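Local coordinates for sensor protein QseC (Escherichia coli, PDB 3JZ3) that acts as the sensor histidine kinase of the QseB/QseC two-component system, which activates the flagella regulon, probably by ATP-dependent autophosphorylation and phosphotransfer to QseB, at residues B[123-128]-B[148-153]. Sequence-based numbering, arbitrary orientation.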
loop_
_atom_site.group_PDB
_atom_site.type_symbol
_atom_site.label_atom_id
_atom_site.label_comp_id
_atom_site.label_asym_id
_atom_site.label_seq_id
_atom_site.Cartn_x
_atom_site.Cartn_y
_atom_site.Cartn_z
ATOM N N ARG B 123 10.944 -3.660 -3.802
ATOM C CA ARG B 123 11.020 -3.325 -2.389
ATOM C C ARG B 123 11.203 -4.550 -1.481
ATOM O O ARG B 123 11.908 -4.478 -0.477
ATOM C CB ARG B 123 9.794 -2.515 -1.982
ATOM C CG ARG B 123 9.917 -1.856 -0.632
ATOM C CD ARG B 123 10.874 -0.680 -0.639
ATOM N NE ARG B 123 11.001 -0.113 0.701
ATOM C CZ ARG B 123 10.146 0.751 1.244
ATOM N NH1 ARG B 123 9.082 1.168 0.572
ATOM N NH2 ARG B 123 10.359 1.201 2.472
ATOM N N ASN B 124 10.576 -5.665 -1.842
ATOM C CA ASN B 124 10.779 -6.930 -1.140
ATOM C C ASN B 124 12.224 -7.411 -1.195
ATOM O O ASN B 124 12.783 -7.834 -0.182
ATOM C CB ASN B 124 9.849 -8.009 -1.689
ATOM C CG ASN B 124 8.504 -8.011 -1.007
ATOM O OD1 ASN B 124 8.363 -8.511 0.106
ATOM N ND2 ASN B 124 7.502 -7.449 -1.671
ATOM N N LEU B 125 12.819 -7.339 -2.383
ATOM C CA LEU B 125 14.215 -7.719 -2.575
ATOM C C LEU B 125 15.145 -6.799 -1.793
ATOM O O LEU B 125 16.173 -7.238 -1.272
ATOM C CB LEU B 125 14.586 -7.688 -4.058
ATOM C CG LEU B 125 13.909 -8.661 -5.024
ATOM C CD1 LEU B 125 14.363 -8.347 -6.437
ATOM C CD2 LEU B 125 14.203 -10.114 -4.670
ATOM N N LEU B 126 14.767 -5.524 -1.720
ATOM C CA LEU B 126 15.540 -4.510 -1.017
ATOM C C LEU B 126 15.472 -4.665 0.491
ATOM O O LEU B 126 16.501 -4.643 1.158
ATOM C CB LEU B 126 15.082 -3.107 -1.414
ATOM C CG LEU B 126 15.855 -2.430 -2.539
ATOM C CD1 LEU B 126 15.219 -1.096 -2.853
ATOM C CD2 LEU B 126 17.306 -2.245 -2.138
ATOM N N ASP B 127 14.257 -4.807 1.020
ATOM C CA ASP B 127 14.046 -5.040 2.450
ATOM C C ASP B 127 14.747 -6.311 2.915
ATOM O O ASP B 127 15.344 -6.332 3.990
ATOM C CB ASP B 127 12.551 -5.117 2.777
ATOM C CG ASP B 127 11.839 -3.784 2.598
ATOM O OD1 ASP B 127 12.516 -2.745 2.435
ATOM O OD2 ASP B 127 10.591 -3.777 2.623
ATOM N N ASN B 128 14.671 -7.360 2.095
ATOM C CA ASN B 128 15.364 -8.614 2.358
ATOM C C ASN B 128 16.887 -8.446 2.392
ATOM O O ASN B 128 17.560 -9.031 3.248
ATOM C CB ASN B 128 14.961 -9.674 1.327
ATOM C CG ASN B 128 15.693 -10.995 1.521
ATOM O OD1 ASN B 128 15.840 -11.481 2.644
ATOM N ND2 ASN B 128 16.153 -11.585 0.421
ATOM N N PHE B 148 18.155 -6.485 -13.516
ATOM C CA PHE B 148 18.703 -5.767 -12.370
ATOM C C PHE B 148 19.081 -6.745 -11.264
ATOM O O PHE B 148 18.548 -7.855 -11.200
ATOM C CB PHE B 148 17.811 -4.601 -11.886
ATOM C CG PHE B 148 16.506 -5.019 -11.271
ATOM C CD1 PHE B 148 16.419 -5.295 -9.908
ATOM C CD2 PHE B 148 15.350 -5.089 -12.044
ATOM C CE1 PHE B 148 15.203 -5.668 -9.327
ATOM C CE2 PHE B 148 14.124 -5.457 -11.474
ATOM C CZ PHE B 148 14.054 -5.751 -10.115
ATOM N N ILE B 149 20.029 -6.342 -10.426
ATOM C CA ILE B 149 20.552 -7.209 -9.376
ATOM C C ILE B 149 20.507 -6.501 -8.032
ATOM O O ILE B 149 20.903 -5.340 -7.918
ATOM C CB ILE B 149 22.016 -7.656 -9.660
ATOM C CG1 ILE B 149 22.110 -8.448 -10.973
ATOM C CG2 ILE B 149 22.568 -8.490 -8.498
ATOM C CD1 ILE B 149 23.520 -8.507 -11.577
ATOM N N VAL B 150 20.005 -7.210 -7.025
ATOM C CA VAL B 150 20.092 -6.772 -5.637
ATOM C C VAL B 150 20.993 -7.772 -4.911
ATOM O O VAL B 150 20.771 -8.982 -4.979
ATOM C CB VAL B 150 18.698 -6.672 -4.971
ATOM C CG1 VAL B 150 18.805 -6.084 -3.568
ATOM C CG2 VAL B 150 17.754 -5.831 -5.826
ATOM N N ARG B 151 22.015 -7.257 -4.233
ATOM C CA ARG B 151 23.091 -8.081 -3.693
ATOM C C ARG B 151 23.547 -7.569 -2.327
ATOM O O ARG B 151 23.818 -6.379 -2.163
ATOM C CB ARG B 151 24.262 -8.081 -4.678
ATOM C CG ARG B 151 25.491 -8.841 -4.231
ATOM C CD ARG B 151 26.746 -8.189 -4.792
ATOM N NE ARG B 151 27.944 -8.993 -4.557
ATOM C CZ ARG B 151 28.613 -9.045 -3.408
ATOM N NH1 ARG B 151 28.209 -8.343 -2.353
ATOM N NH2 ARG B 151 29.691 -9.812 -3.310
ATOM N N ASP B 152 23.632 -8.474 -1.354
ATOM C CA ASP B 152 24.096 -8.132 -0.006
ATOM C C ASP B 152 25.311 -8.966 0.413
ATOM O O ASP B 152 25.751 -9.846 -0.328
ATOM C CB ASP B 152 22.954 -8.273 1.015
ATOM C CG ASP B 152 22.409 -9.693 1.100
ATOM O OD1 ASP B 152 21.297 -9.937 0.582
ATOM O OD2 ASP B 152 23.090 -10.566 1.684
ATOM N N ASN B 153 25.839 -8.679 1.602
ATOM C CA ASN B 153 26.984 -9.403 2.165
ATOM C C ASN B 153 26.617 -10.310 3.342
ATOM O O ASN B 153 27.466 -10.635 4.175
ATOM C CB ASN B 153 28.075 -8.417 2.594
ATOM C CG ASN B 153 28.774 -7.774 1.419
ATOM O OD1 ASN B 153 29.347 -8.460 0.571
ATOM N ND2 ASN B 153 28.739 -6.448 1.365
#
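In the GHKL-type ATP-binding domain of this histidine kinase, an alpha/beta sandwich, Leu125 and Leu126 of helix 115-131 pack on Val150 of strand 147-151, a central strand of the mixed sheet. The axes of segments 123-128 and 148-151 pass 8.5 Å apart at 25°, nearly parallel; no hydrogen bond crosses, and the contact is chiefly apolar, side chain against side chain and against the helix backbone. Val150 sits at the middle, its two methyls both resting on Leu125: CG2 meets CB at 4.1 Å, while CG1, anti to its own backbone N (chi1 -174°), reaches the backbone O of Leu125 at 3.7 Å and, more loosely, CD2 of Leu126. A short branched residue suits this spot because it fills the interface while letting the helix come close. Leu125 is long enough to span from Val150 to Phe148, and also touches Ala210 and Val212 of the adjoining strand. On the sheet's opposite side Arg151 NH1 donates a nearly straight hydrogen bond (166°) to Asn153 OD1, 3.1 Å away, from above the amide's carbonyl plane. Phe148, its ring large enough to meet Leu82 of helix 78-95 too, receives the leucine obliquely, with Leu125 CD1 4.0 Å from Phe148 CE1.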